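Local coordinates for protein methyltransferase (Pectobacterium atrosepticum SCRI1043, PDB 2P7I) that is a putative SAM-dependent methyltransferase, probably transferring a methyl group from S-adenosylmethionine to an acceptor that is not yet known, at residues R35-F40 with N106-H111; R59-E62 with D66-C69. All blocks are in the same frame, centred on the assembly; numbering follows the deposited sequence. Where two conformers were deposited one is given.

Contact 1: residues R35-F40 with N106-H111; sequences RAFTPF and NIVLTH
F37 reaches from helix 24-37 to V108 and T110 on a strand, an example of how one aromatic side chain can bridge a helix and a sheet. Its CB points toward the strand, and with CG anti to the carbonyl carbon (chi1 -66°) the ring is carried toward the strand. Touching is confined to the far rim of the ring. There CE2 approaches V108 CG1 obliquely at 4.2 Å. At the tip, CZ meets the T110 methyl CG2 at 3.3 Å, with the methyl at the ring edge and in its plane. This last distance is tight, and T110 was modelled in two conformers, so its closeness is doubtful. The join is apolar throughout.

The F37 ring also meets the rings of F138 and F241, each plane inclined to it by about 50°, and V140 adds an aliphatic contact. Helix 24-37 thus lies against one face of the seven-stranded Rossmann-like methyltransferase sheet. On strand 104-110, V108 and T110 serve this face, while I107 and L109 pack against helix 119-130 on the opposite one.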
ATOM      1  N   ARG B  35      -6.655 -14.983  17.408  1.00 27.85           N
ATOM      2  CA  ARG B  35      -5.626 -13.994  17.800  0.50 28.97           C
ATOM      3  C   ARG B  35      -6.102 -12.550  17.527  1.00 29.81           C
ATOM      4  O   ARG B  35      -5.988 -11.688  18.376  1.00 31.71           O
ATOM      5  CB  ARG B  35      -4.266 -14.257  17.101  0.50 30.40           C
ATOM      6  CG  ARG B  35      -3.156 -14.863  17.994  0.50 34.15           C
ATOM      7  CD  ARG B  35      -1.779 -15.039  17.230  0.50 43.72           C
ATOM      8  NE  ARG B  35      -0.802 -13.921  17.330  0.50 47.02           N
ATOM      9  CZ  ARG B  35       0.420 -13.926  16.760  0.50 44.86           C
ATOM     10  NH1 ARG B  35       0.811 -14.958  16.022  0.50 47.95           N
ATOM     11  NH2 ARG B  35       1.262 -12.894  16.889  0.50 32.76           N
ATOM     12  N   ALA B  36      -6.595 -12.303  16.321  1.00 28.35           N
ATOM     13  CA  ALA B  36      -7.037 -10.978  15.890  1.00 29.34           C
ATOM     14  C   ALA B  36      -8.164 -10.439  16.776  1.00 27.98           C
ATOM     15  O   ALA B  36      -8.240  -9.248  17.055  1.00 28.26           O
ATOM     16  CB  ALA B  36      -7.490 -11.051  14.433  1.00 25.19           C
ATOM     17  N   PHE B  37      -9.051 -11.328  17.187  1.00 26.81           N
ATOM     18  CA  PHE B  37     -10.223 -10.939  17.990  1.00 27.03           C
ATOM     19  C   PHE B  37      -9.894 -10.678  19.462  1.00 26.12           C
ATOM     20  O   PHE B  37     -10.550  -9.876  20.121  1.00 28.25           O
ATOM     21  CB  PHE B  37     -11.249 -12.069  17.984  1.00 24.70           C
ATOM     22  CG  PHE B  37     -11.884 -12.370  16.645  1.00 25.24           C
ATOM     23  CD1 PHE B  37     -11.663 -11.593  15.518  1.00 27.73           C
ATOM     24  CD2 PHE B  37     -12.764 -13.453  16.541  1.00 28.32           C
ATOM     25  CE1 PHE B  37     -12.280 -11.884  14.310  1.00 27.66           C
ATOM     26  CE2 PHE B  37     -13.412 -13.755  15.329  1.00 28.78           C
ATOM     27  CZ  PHE B  37     -13.153 -12.991  14.213  1.00 23.95           C
ATOM     28  N   THR B  38      -8.902 -11.395  19.975  1.00 28.56           N
ATOM     29  CA  THR B  38      -8.667 -11.490  21.421  1.00 27.47           C
ATOM     30  C   THR B  38      -8.573 -10.150  22.158  1.00 26.55           C
ATOM     31  O   THR B  38      -9.215  -9.983  23.181  1.00 27.52           O
ATOM     32  CB  THR B  38      -7.466 -12.388  21.725  1.00 29.94           C
ATOM     33  OG1 THR B  38      -7.816 -13.736  21.378  1.00 30.69           O
ATOM     34  CG2 THR B  38      -7.123 -12.352  23.215  1.00 31.92           C
ATOM     35  N   PRO B  39      -7.814  -9.177  21.632  1.00 28.59           N
ATOM     36  CA  PRO B  39      -7.713  -7.909  22.333  1.00 29.22           C
ATOM     37  C   PRO B  39      -9.033  -7.124  22.453  1.00 31.51           C
ATOM     38  O   PRO B  39      -9.136  -6.210  23.277  1.00 30.52           O
ATOM     39  CB  PRO B  39      -6.723  -7.102  21.490  1.00 29.70           C
ATOM     40  CG  PRO B  39      -6.128  -8.040  20.549  1.00 32.74           C
ATOM     41  CD  PRO B  39      -7.016  -9.203  20.400  1.00 30.90           C
ATOM     42  N   PHE B  40     -10.006  -7.457  21.616  1.00 30.19           N
ATOM     43  CA  PHE B  40     -11.267  -6.733  21.562  1.00 27.94           C
ATOM     44  C   PHE B  40     -12.422  -7.394  22.288  1.00 28.31           C
ATOM     45  O   PHE B  40     -13.473  -6.756  22.458  1.00 28.38           O
ATOM     46  CB  PHE B  40     -11.706  -6.550  20.105  1.00 28.73           C
ATOM     47  CG  PHE B  40     -10.713  -5.820  19.250  1.00 29.51           C
ATOM     48  CD1 PHE B  40     -10.401  -4.503  19.537  1.00 32.28           C
ATOM     49  CD2 PHE B  40     -10.115  -6.432  18.141  1.00 29.42           C
ATOM     50  CE1 PHE B  40      -9.515  -3.787  18.741  1.00 38.10           C
ATOM     51  CE2 PHE B  40      -9.233  -5.738  17.346  1.00 34.98           C
ATOM     52  CZ  PHE B  40      -8.929  -4.415  17.638  1.00 39.00           C
ATOM     53  N   ASN B 106     -20.579 -10.237  22.677  1.00 25.59           N
ATOM     54  CA  ASN B 106     -19.686 -10.517  21.560  1.00 25.45           C
ATOM     55  C   ASN B 106     -20.488 -11.283  20.516  1.00 28.71           C
ATOM     56  O   ASN B 106     -21.149 -12.276  20.844  1.00 29.05           O
ATOM     57  CB  ASN B 106     -18.497 -11.402  22.004  1.00 26.70           C
ATOM     58  CG  ASN B 106     -17.658 -10.766  23.110  1.00 29.78           C
ATOM     59  OD1 ASN B 106     -16.701 -10.025  22.839  1.00 30.06           O
ATOM     60  ND2 ASN B 106     -18.003 -11.074  24.365  1.00 26.01           N
ATOM     61  N   ILE B 107     -20.440 -10.834  19.262  1.00 26.68           N
ATOM     62  CA  ILE B 107     -21.099 -11.566  18.162  1.00 25.48           C
ATOM     63  C   ILE B 107     -20.081 -11.863  17.099  1.00 27.05           C
ATOM     64  O   ILE B 107     -19.341 -10.960  16.694  1.00 26.90           O
ATOM     65  CB  ILE B 107     -22.318 -10.793  17.591  1.00 26.39           C
ATOM     66  CG1 ILE B 107     -23.342 -10.578  18.724  1.00 26.67           C
ATOM     67  CG2 ILE B 107     -22.927 -11.583  16.402  1.00 21.90           C
ATOM     68  CD1 ILE B 107     -24.604  -9.781  18.323  1.00 25.50           C
ATOM     69  N   VAL B 108     -19.987 -13.124  16.689  1.00 26.73           N
ATOM     70  CA  VAL B 108     -18.994 -13.524  15.705  1.00 25.86           C
ATOM     71  C   VAL B 108     -19.701 -13.850  14.404  1.00 27.12           C
ATOM     72  O   VAL B 108     -20.619 -14.669  14.390  1.00 27.46           O
ATOM     73  CB  VAL B 108     -18.142 -14.736  16.185  1.00 29.47           C
ATOM     74  CG1 VAL B 108     -17.307 -15.307  15.009  1.00 26.05           C
ATOM     75  CG2 VAL B 108     -17.247 -14.332  17.359  1.00 31.83           C
ATOM     76  N   LEU B 109     -19.301 -13.149  13.326  1.00 25.69           N
ATOM     77  CA  LEU B 109     -19.797 -13.449  11.971  1.00 26.83           C
ATOM     78  C   LEU B 109     -18.620 -13.541  11.002  1.00 26.61           C
ATOM     79  O   LEU B 109     -18.198 -12.543  10.389  1.00 25.55           O
ATOM     80  CB  LEU B 109     -20.843 -12.419  11.520  1.00 27.62           C
ATOM     81  CG  LEU B 109     -21.693 -12.735  10.295  1.00 25.19           C
ATOM     82  CD1 LEU B 109     -22.737 -13.881  10.499  1.00 23.76           C
ATOM     83  CD2 LEU B 109     -22.371 -11.430   9.775  1.00 25.14           C
ATOM     84  N   THR B 110     -18.029 -14.734  10.952  1.00 27.97           N
ATOM     85  CA  THR B 110     -16.803 -14.948  10.177  0.50 27.02           C
ATOM     86  C   THR B 110     -17.078 -15.836   9.001  1.00 28.23           C
ATOM     87  O   THR B 110     -17.561 -16.963   9.167  1.00 26.23           O
ATOM     88  CB  THR B 110     -15.624 -15.550  10.998  0.50 28.82           C
ATOM     89  OG1 THR B 110     -16.023 -16.753  11.680  0.50 28.47           O
ATOM     90  CG2 THR B 110     -15.120 -14.536  11.994  0.50 28.40           C
ATOM     91  N   HIS B 111     -16.773 -15.306   7.819  1.00 26.25           N
ATOM     92  CA  HIS B 111     -16.999 -15.997   6.560  1.00 29.29           C
ATOM     93  C   HIS B 111     -18.406 -16.529   6.404  1.00 27.50           C
ATOM     94  O   HIS B 111     -18.632 -17.647   5.956  1.00 28.07           O
ATOM     95  CB  HIS B 111     -15.961 -17.111   6.380  1.00 28.00           C
ATOM     96  CG  HIS B 111     -14.570 -16.589   6.185  1.00 30.14           C
ATOM     97  ND1 HIS B 111     -13.640 -17.234   5.406  1.00 34.36           N
ATOM     98  CD2 HIS B 111     -13.987 -15.433   6.580  1.00 31.54           C
ATOM     99  CE1 HIS B 111     -12.517 -16.534   5.391  1.00 37.38           C
ATOM    100  NE2 HIS B 111     -12.706 -15.425   6.079  1.00 31.05           N
TER

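Contact 2: residues R59-E62 with D66-C69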
ATOM      1  N   ARG B  59     -12.507 -23.300  19.265  1.00 35.79           N
ATOM      2  CA  ARG B  59     -11.483 -22.329  19.608  1.00 34.01           C
ATOM      3  C   ARG B  59     -12.042 -21.214  20.485  1.00 34.79           C
ATOM      4  O   ARG B  59     -11.372 -20.721  21.397  1.00 35.02           O
ATOM      5  CB  ARG B  59     -10.878 -21.753  18.336  1.00 35.98           C
ATOM      6  CG  ARG B  59     -10.207 -22.816  17.522  1.00 34.26           C
ATOM      7  CD  ARG B  59      -9.496 -22.230  16.381  1.00 36.59           C
ATOM      8  NE  ARG B  59      -8.818 -23.257  15.591  1.00 36.69           N
ATOM      9  CZ  ARG B  59      -7.572 -23.690  15.786  1.00 35.89           C
ATOM     10  NH1 ARG B  59      -6.793 -23.198  16.746  1.00 46.27           N
ATOM     11  NH2 ARG B  59      -7.093 -24.614  14.978  1.00 39.68           N
ATOM     12  N   LEU B  60     -13.271 -20.807  20.188  1.00 33.24           N
ATOM     13  CA  LEU B  60     -13.952 -19.817  20.989  1.00 32.87           C
ATOM     14  C   LEU B  60     -14.240 -20.283  22.420  1.00 33.71           C
ATOM     15  O   LEU B  60     -14.247 -19.476  23.357  1.00 31.64           O
ATOM     16  CB  LEU B  60     -15.240 -19.410  20.279  1.00 34.45           C
ATOM     17  CG  LEU B  60     -15.067 -18.618  18.977  1.00 32.36           C
ATOM     18  CD1 LEU B  60     -16.456 -18.344  18.434  1.00 29.36           C
ATOM     19  CD2 LEU B  60     -14.220 -17.318  19.188  1.00 30.37           C
ATOM     20  N   GLN B  61     -14.474 -21.586  22.581  1.00 33.93           N
ATOM     21  CA  GLN B  61     -14.673 -22.187  23.903  1.00 37.46           C
ATOM     22  C   GLN B  61     -13.475 -22.032  24.839  1.00 38.55           C
ATOM     23  O   GLN B  61     -13.629 -22.075  26.066  1.00 39.05           O
ATOM     24  CB  GLN B  61     -15.020 -23.667  23.772  1.00 36.64           C
ATOM     25  CG  GLN B  61     -16.441 -23.910  23.319  1.00 42.00           C
ATOM     26  CD  GLN B  61     -16.829 -25.373  23.420  1.00 43.83           C
ATOM     27  OE1 GLN B  61     -16.394 -26.203  22.617  1.00 48.00           O
ATOM     28  NE2 GLN B  61     -17.651 -25.696  24.413  1.00 40.00           N
ATOM     29  N   GLU B  62     -12.283 -21.847  24.278  1.00 38.69           N
ATOM     30  CA  GLU B  62     -11.134 -21.503  25.107  1.00 39.86           C
ATOM     31  C   GLU B  62     -11.282 -20.106  25.714  1.00 39.27           C
ATOM     32  O   GLU B  62     -10.577 -19.779  26.657  1.00 39.63           O
ATOM     33  CB  GLU B  62      -9.823 -21.606  24.323  1.00 40.02           C
ATOM     34  CG  GLU B  62      -9.556 -22.988  23.738  1.00 49.39           C
ATOM     35  CD  GLU B  62      -9.777 -24.108  24.752  1.00 62.32           C
ATOM     36  OE1 GLU B  62      -9.164 -24.057  25.845  1.00 66.96           O
ATOM     37  OE2 GLU B  62     -10.579 -25.029  24.463  1.00 71.50           O
ATOM     38  N   ASP B  66     -20.009 -19.312  27.864  1.00 35.44           N
ATOM     39  CA  ASP B  66     -21.410 -19.142  27.522  1.00 32.99           C
ATOM     40  C   ASP B  66     -21.490 -18.688  26.092  1.00 30.59           C
ATOM     41  O   ASP B  66     -21.355 -17.503  25.812  1.00 30.19           O
ATOM     42  CB  ASP B  66     -22.060 -18.130  28.453  1.00 32.96           C
ATOM     43  CG  ASP B  66     -23.533 -17.939  28.180  1.00 36.73           C
ATOM     44  OD1 ASP B  66     -24.080 -18.588  27.246  1.00 40.73           O
ATOM     45  OD2 ASP B  66     -24.155 -17.133  28.921  1.00 39.09           O
ATOM     46  N   ILE B  67     -21.692 -19.663  25.207  1.00 30.99           N
ATOM     47  CA  ILE B  67     -21.704 -19.458  23.767  1.00 29.67           C
ATOM     48  C   ILE B  67     -23.025 -19.937  23.231  1.00 29.48           C
ATOM     49  O   ILE B  67     -23.502 -20.991  23.604  1.00 29.10           O
ATOM     50  CB  ILE B  67     -20.591 -20.244  23.044  1.00 28.74           C
ATOM     51  CG1 ILE B  67     -19.207 -19.761  23.502  1.00 32.04           C
ATOM     52  CG2 ILE B  67     -20.714 -20.055  21.543  1.00 27.12           C
ATOM     53  CD1 ILE B  67     -18.029 -20.582  22.955  1.00 33.17           C
ATOM     54  N   THR B  68     -23.615 -19.130  22.360  1.00 28.40           N
ATOM     55  CA  THR B  68     -24.853 -19.474  21.690  1.00 28.95           C
ATOM     56  C   THR B  68     -24.507 -19.569  20.213  1.00 29.49           C
ATOM     57  O   THR B  68     -23.814 -18.694  19.665  1.00 27.18           O
ATOM     58  CB  THR B  68     -25.936 -18.428  21.958  1.00 29.17           C
ATOM     59  OG1 THR B  68     -26.191 -18.369  23.365  1.00 28.17           O
ATOM     60  CG2 THR B  68     -27.234 -18.733  21.210  1.00 26.35           C
ATOM     61  N   CYS B  69     -24.961 -20.651  19.583  1.00 26.44           N
ATOM     62  CA  CYS B  69     -24.594 -20.983  18.212  1.00 28.66           C
ATOM     63  C   CYS B  69     -25.834 -21.111  17.372  1.00 28.73           C
ATOM     64  O   CYS B  69     -26.680 -21.955  17.670  1.00 27.49           O
ATOM     65  CB  CYS B  69     -23.863 -22.324  18.147  1.00 28.92           C
ATOM     66  SG  CYS B  69     -22.222 -22.403  18.876  1.00 33.00           S
TER
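The I67 side chain meets Q61 at about a right angle, and its terminal methyl settles where the backbone passes from L60 to Q61. Such an end-on approach illustrates how a strand can pack against the chain leaving the helix before it. I67 CB points toward the 59-62 segment. CG1 stands anti to the carbonyl carbon (chi1 -63°), and chi2 of 174° then stretches the chain outward, bringing CD1 to the front.

That methyl touches two residues at once. CD1 lies 3.7 Å from Q61 CG, the last methylene before the amide, in a chain that runs across the isoleucine instead of along it. On the L60 side the same methyl is 4.0 Å from L60 CB, and it also lies over the peptide link, with L60 C at 3.8 Å from I67 CD1. The leucine therefore offers its CB and backbone to I67, while its branched end extends elsewhere in the core. Q61, whose CB points neither at the strand segment nor away from it, contributes methylene surface; its amide is carried onward, where NE2 makes a weak hydrogen bond to K85 O. The turn that presents these groups is closed by a backbone hydrogen bond from E62 N to R59 O, 3.2 Å long.

The contact belongs to the beta-alpha-beta unit formed by strand 46-49, helix 55-60 and strand 67-71, and it lies at the short connection from the helix to the second strand. L46, on the first strand of the unit, packs against both L60 and I67. From the other neighbour, strand 88-92, I88 touches Q61 and I67, so residues 60-61 and I67 together touch strands on both sides of 67-71.

Contact 1 and contact 2 belong to one sheet, their centres 11 Å apart, and they meet directly: V108 CG2 of 106-111 packs at 4.2 Å on L60 CD1 of 59-62. Strand 46-49 stands between strands 104-110 and 67-71, and its L46 touches both V108 and I67, which continues the apolar layer from one contact to the next. Contact 2 sits where its strand begins. Contact 1 extends to the edge of the sheet, at the C-terminal ends of its parallel strands, where this fold commonly binds S-adenosylmethionine. There the T110 side chain comes within about 3 Å (nearest atoms) of a bound TRS molecule, probably from the crystallisation liquor but consistent with a pocket.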